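Local atomic coordinates of AA9 family lytic polysaccharide monooxygenase D (Myceliophthora thermophila, PDB entry 5UFV), a protein that oxidatively cleaves cellulose and related polysaccharide chains at a mononuclear copper site, using a reductant with dioxygen or hydrogen peroxide to give C1-oxidised products. Residues 102-114 with 125-139. Numbering follows the deposited sequence.
Sequences FKIDEAGFHGDGT and GWDIAKLVGGNKSWS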
loop_
_atom_site.group_PDB
_atom_site.type_symbol
_atom_site.label_atom_id
_atom_site.label_comp_id
_atom_site.label_asym_id
_atom_site.label_seq_id
_atom_site.Cartn_x
_atom_site.Cartn_y
_atom_site.Cartn_z
ATOM N N PHE A 102 1.363 9.846 -3.196
ATOM C CA PHE A 102 2.707 9.577 -3.638
ATOM C C PHE A 102 3.252 8.333 -2.930
ATOM O O PHE A 102 2.948 8.088 -1.774
ATOM C CB PHE A 102 3.579 10.820 -3.400
ATOM C CG PHE A 102 3.647 11.249 -1.956
ATOM C CD1 PHE A 102 2.718 12.131 -1.436
ATOM C CD2 PHE A 102 4.656 10.770 -1.117
ATOM C CE1 PHE A 102 2.780 12.530 -0.114
ATOM C CE2 PHE A 102 4.721 11.166 0.214
ATOM C CZ PHE A 102 3.779 12.050 0.712
ATOM N N LYS A 103 4.064 7.560 -3.648
ATOM C CA LYS A 103 4.724 6.374 -3.101
ATOM C C LYS A 103 5.893 6.740 -2.219
ATOM O O LYS A 103 6.723 7.573 -2.585
ATOM C CB LYS A 103 5.233 5.472 -4.230
ATOM C CG LYS A 103 4.130 4.638 -4.861
ATOM C CD LYS A 103 4.364 4.308 -6.327
ATOM C CE LYS A 103 5.428 3.241 -6.535
ATOM N NZ LYS A 103 5.561 2.829 -7.958
ATOM N N ILE A 104 5.973 6.070 -1.073
ATOM C CA ILE A 104 7.149 6.127 -0.234
ATOM C C ILE A 104 7.934 4.813 -0.212
ATOM O O ILE A 104 9.091 4.812 0.147
ATOM C CB ILE A 104 6.790 6.542 1.202
ATOM C CG1 ILE A 104 5.976 5.483 1.899
ATOM C CG2 ILE A 104 6.006 7.852 1.200
ATOM C CD1 ILE A 104 5.703 5.846 3.338
ATOM N N ASP A 105 7.300 3.701 -0.567
ATOM C CA ASP A 105 7.972 2.402 -0.590
ATOM C C ASP A 105 7.388 1.510 -1.697
ATOM O O ASP A 105 6.270 1.722 -2.155
ATOM C CB ASP A 105 7.834 1.729 0.776
ATOM C CG ASP A 105 8.980 0.757 1.088
ATOM O OD1 ASP A 105 9.963 0.714 0.311
ATOM O OD2 ASP A 105 8.909 0.041 2.127
ATOM N N GLU A 106 8.147 0.522 -2.140
ATOM C CA GLU A 106 7.647 -0.437 -3.131
ATOM C C GLU A 106 8.574 -1.646 -3.206
ATOM O O GLU A 106 9.754 -1.538 -2.937
ATOM C CB GLU A 106 7.558 0.197 -4.520
ATOM C CG GLU A 106 8.930 0.630 -5.059
ATOM C CD GLU A 106 8.927 1.123 -6.506
ATOM O OE1 GLU A 106 7.831 1.288 -7.146
ATOM O OE2 GLU A 106 10.063 1.356 -7.004
ATOM N N ALA A 107 8.029 -2.796 -3.568
ATOM C CA ALA A 107 8.850 -3.974 -3.792
ATOM C C ALA A 107 8.162 -4.804 -4.840
ATOM O O ALA A 107 6.930 -4.877 -4.861
ATOM C CB ALA A 107 9.034 -4.762 -2.511
ATOM N N GLY A 108 8.955 -5.399 -5.724
ATOM C CA GLY A 108 8.450 -6.181 -6.815
ATOM C C GLY A 108 9.225 -7.459 -6.988
ATOM O O GLY A 108 9.437 -8.191 -6.043
ATOM N N PHE A 109 9.634 -7.716 -8.219
ATOM C CA PHE A 109 10.112 -9.002 -8.613
ATOM C C PHE A 109 11.619 -8.968 -8.749
ATOM O O PHE A 109 12.146 -8.100 -9.398
ATOM C CB PHE A 109 9.498 -9.377 -9.951
ATOM C CG PHE A 109 9.964 -10.700 -10.471
ATOM C CD1 PHE A 109 9.519 -11.875 -9.884
ATOM C CD2 PHE A 109 10.868 -10.770 -11.513
ATOM C CE1 PHE A 109 9.957 -13.097 -10.340
ATOM C CE2 PHE A 109 11.324 -11.997 -11.979
ATOM C CZ PHE A 109 10.858 -13.162 -11.394
ATOM N N HIS A 110 12.297 -9.940 -8.154
ATOM C CA HIS A 110 13.752 -9.985 -8.168
ATOM C C HIS A 110 14.278 -11.340 -8.649
ATOM O O HIS A 110 15.444 -11.643 -8.486
ATOM C CB HIS A 110 14.297 -9.633 -6.763
ATOM C CG HIS A 110 14.005 -10.666 -5.707
ATOM N ND1 HIS A 110 13.129 -10.435 -4.659
ATOM C CD2 HIS A 110 14.487 -11.926 -5.521
ATOM C CE1 HIS A 110 13.081 -11.508 -3.881
ATOM N NE2 HIS A 110 13.891 -12.427 -4.384
ATOM N N GLY A 111 13.433 -12.147 -9.263
ATOM C CA GLY A 111 13.843 -13.475 -9.713
ATOM C C GLY A 111 14.721 -13.424 -10.934
ATOM O O GLY A 111 14.706 -12.448 -11.673
ATOM N N ASP A 112 15.477 -14.480 -11.170
ATOM C CA ASP A 112 16.493 -14.448 -12.239
ATOM C C ASP A 112 15.911 -14.643 -13.642
ATOM O O ASP A 112 16.560 -14.326 -14.638
ATOM C CB ASP A 112 17.614 -15.455 -11.972
ATOM C CG ASP A 112 17.145 -16.886 -12.050
ATOM O OD1 ASP A 112 15.957 -17.106 -12.334
ATOM O OD2 ASP A 112 17.964 -17.798 -11.835
ATOM N N GLY A 113 14.689 -15.158 -13.719
ATOM C CA GLY A 113 13.964 -15.235 -14.998
ATOM C C GLY A 113 14.298 -16.433 -15.869
ATOM O O GLY A 113 13.979 -16.439 -17.050
ATOM N N THR A 114 14.945 -17.444 -15.287
ATOM C CA THR A 114 15.301 -18.663 -16.014
ATOM C C THR A 114 15.217 -19.915 -15.139
ATOM O O THR A 114 15.074 -21.009 -15.671
ATOM C CB THR A 114 16.711 -18.556 -16.605
ATOM O OG1 THR A 114 17.630 -18.187 -15.573
ATOM C CG2 THR A 114 16.771 -17.490 -17.691
ATOM N N GLY A 125 10.115 -15.233 -6.618
ATOM C CA GLY A 125 11.011 -14.093 -6.790
ATOM C C GLY A 125 10.436 -12.743 -6.386
ATOM O O GLY A 125 11.013 -11.702 -6.721
ATOM N N TRP A 126 9.307 -12.754 -5.675
ATOM C CA TRP A 126 8.661 -11.524 -5.215
ATOM C C TRP A 126 8.828 -11.311 -3.707
ATOM O O TRP A 126 8.676 -12.237 -2.903
ATOM C CB TRP A 126 7.172 -11.590 -5.501
ATOM C CG TRP A 126 6.786 -11.813 -6.929
ATOM C CD1 TRP A 126 6.694 -13.008 -7.586
ATOM C CD2 TRP A 126 6.373 -10.810 -7.850
ATOM N NE1 TRP A 126 6.267 -12.797 -8.871
ATOM C CE2 TRP A 126 6.062 -11.454 -9.055
ATOM C CE3 TRP A 126 6.238 -9.423 -7.768
ATOM C CZ2 TRP A 126 5.616 -10.757 -10.179
ATOM C CZ3 TRP A 126 5.819 -8.732 -8.876
ATOM C CH2 TRP A 126 5.509 -9.396 -10.077
ATOM N N ASP A 127 9.099 -10.070 -3.330
ATOM C CA ASP A 127 9.204 -9.699 -1.923
ATOM C C ASP A 127 7.909 -9.949 -1.146
ATOM O O ASP A 127 7.941 -10.214 0.050
ATOM C CB ASP A 127 9.613 -8.222 -1.796
ATOM C CG ASP A 127 11.083 -8.004 -2.109
ATOM O OD1 ASP A 127 11.918 -8.758 -1.585
ATOM O OD2 ASP A 127 11.408 -7.099 -2.896
ATOM N N ILE A 128 6.778 -9.876 -1.823
ATOM C CA ILE A 128 5.518 -10.173 -1.184
ATOM C C ILE A 128 5.487 -11.569 -0.540
ATOM O O ILE A 128 4.751 -11.795 0.394
ATOM C CB ILE A 128 4.348 -10.046 -2.190
ATOM C CG1 ILE A 128 3.048 -9.685 -1.468
ATOM C CG2 ILE A 128 4.167 -11.330 -2.983
ATOM C CD1 ILE A 128 1.904 -9.357 -2.402
ATOM N N ALA A 129 6.264 -12.511 -1.049
ATOM C CA ALA A 129 6.237 -13.868 -0.523
ATOM C C ALA A 129 6.559 -13.900 0.952
ATOM O O ALA A 129 6.219 -14.857 1.650
ATOM C CB ALA A 129 7.244 -14.727 -1.255
ATOM N N LYS A 130 7.257 -12.867 1.402
ATOM C CA LYS A 130 7.708 -12.813 2.759
ATOM C C LYS A 130 6.580 -12.433 3.691
ATOM O O LYS A 130 6.676 -12.703 4.893
ATOM C CB LYS A 130 8.888 -11.847 2.894
ATOM C CG LYS A 130 10.148 -12.358 2.214
ATOM C CD LYS A 130 11.147 -11.236 1.981
ATOM C CE LYS A 130 12.466 -11.773 1.432
ATOM N NZ LYS A 130 13.339 -10.664 0.956
ATOM N N LEU A 131 5.519 -11.840 3.133
ATOM C CA LEU A 131 4.289 -11.546 3.897
ATOM C C LEU A 131 3.360 -12.744 4.088
ATOM O O LEU A 131 2.372 -12.644 4.789
ATOM C CB LEU A 131 3.505 -10.394 3.270
ATOM C CG LEU A 131 4.301 -9.098 3.151
ATOM C CD1 LEU A 131 3.433 -7.972 2.613
ATOM C CD2 LEU A 131 4.913 -8.673 4.474
ATOM N N VAL A 132 3.689 -13.879 3.496
ATOM C CA VAL A 132 2.793 -15.011 3.512
ATOM C C VAL A 132 2.921 -15.772 4.826
ATOM O O VAL A 132 4.028 -15.969 5.309
ATOM C CB VAL A 132 3.116 -15.971 2.348
ATOM C CG1 VAL A 132 2.346 -17.292 2.479
ATOM C CG2 VAL A 132 2.808 -15.283 1.023
ATOM N N GLY A 133 1.788 -16.189 5.393
ATOM C CA GLY A 133 1.799 -17.220 6.429
ATOM C C GLY A 133 1.566 -16.794 7.870
ATOM O O GLY A 133 1.696 -17.606 8.784
ATOM N N GLY A 134 1.247 -15.525 8.084
ATOM C CA GLY A 134 0.709 -15.106 9.359
ATOM C C GLY A 134 1.599 -14.168 10.124
ATOM O O GLY A 134 2.783 -14.451 10.358
ATOM N N ASN A 135 1.001 -13.048 10.514
ATOM C CA ASN A 135 1.645 -12.039 11.356
ATOM C C ASN A 135 2.997 -11.617 10.820
ATOM O O ASN A 135 3.953 -11.501 11.572
ATOM C CB ASN A 135 1.716 -12.528 12.806
ATOM C CG ASN A 135 0.346 -12.919 13.328
ATOM O OD1 ASN A 135 0.110 -14.067 13.708
ATOM N ND2 ASN A 135 -0.586 -11.980 13.282
ATOM N N LYS A 136 3.047 -11.399 9.510
ATOM C CA LYS A 136 4.211 -10.849 8.861
ATOM C C LYS A 136 4.050 -9.365 8.682
ATOM O O LYS A 136 2.944 -8.846 8.571
ATOM C CB LYS A 136 4.415 -11.507 7.498
ATOM C CG LYS A 136 4.684 -13.001 7.565
ATOM C CD LYS A 136 5.770 -13.304 8.568
ATOM C CE LYS A 136 6.395 -14.671 8.336
ATOM N NZ LYS A 136 5.345 -15.699 8.292
ATOM N N SER A 137 5.174 -8.682 8.625
ATOM C CA SER A 137 5.181 -7.243 8.684
ATOM C C SER A 137 6.017 -6.646 7.583
ATOM O O SER A 137 6.918 -7.294 7.062
ATOM C CB SER A 137 5.747 -6.793 10.037
ATOM O OG SER A 137 5.040 -7.371 11.132
ATOM N N TRP A 138 5.710 -5.393 7.241
ATOM C CA TRP A 138 6.506 -4.623 6.271
ATOM C C TRP A 138 6.795 -3.262 6.836
ATOM O O TRP A 138 5.894 -2.590 7.304
ATOM C CB TRP A 138 5.789 -4.471 4.926
ATOM C CG TRP A 138 6.737 -3.982 3.854
ATOM C CD1 TRP A 138 6.967 -2.674 3.486
ATOM C CD2 TRP A 138 7.630 -4.781 3.070
ATOM N NE1 TRP A 138 7.930 -2.623 2.502
ATOM C CE2 TRP A 138 8.360 -3.896 2.233
ATOM C CE3 TRP A 138 7.904 -6.149 3.012
ATOM C CZ2 TRP A 138 9.336 -4.346 1.313
ATOM C CZ3 TRP A 138 8.881 -6.602 2.107
ATOM C CH2 TRP A 138 9.586 -5.694 1.264
ATOM N N SER A 139 8.055 -2.862 6.787
ATOM C CA SER A 139 8.498 -1.588 7.351
ATOM C C SER A 139 8.959 -0.575 6.276
ATOM O O SER A 139 9.710 -0.917 5.348
ATOM C CB SER A 139 9.649 -1.846 8.312
ATOM O OG SER A 139 9.175 -2.373 9.528
HETATM O O HOH W 1 6.702 -8.120 -4.273
#
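F109 and W126 meet across a single beta bridge, where the loop leaving strand 101-107 passes the loop before strand 136-141, beside the AA9 beta-sandwich. The bridge is defined by H110 N donating to G125 O (2.6 Å, nearly straight), with a weaker return bond from D127 N to G108 O. Packing is tight here: F109 CB sits over the six-membered ring of W126, 3.8 Å from its centroid and almost on the normal, while F109 turns an edge to the five-membered ring with the planes 58° apart. F109 CG is anti to the backbone N (chi1 179°), which carries CD1 to within 3.5 Å of W126 NE1; that nitrogen itself donates to L118 O. A leucine in place of W126 would probably leave L118 O without this donor and F109 without the flat surface beneath its CB. The W126 side chain lies about 9 Å from that of the copper ligand H75.

The solvent side is looser. H110 is exposed, its ring having G125 O over one face and D127 OD1 near its edge; K130 NZ makes a long, weak salt-bridge bond to the same oxygen.

A second close contact, apart from that side, links strand 105-107 of the six-stranded sheet to strand 136-139 of the four-stranded one. A107 CB touches W138 CZ2, and W138 NE1 donates to D105 OD2 (2.9 Å), which also bonds S140 OG; NE1 approaches from 49° above the carboxylate plane.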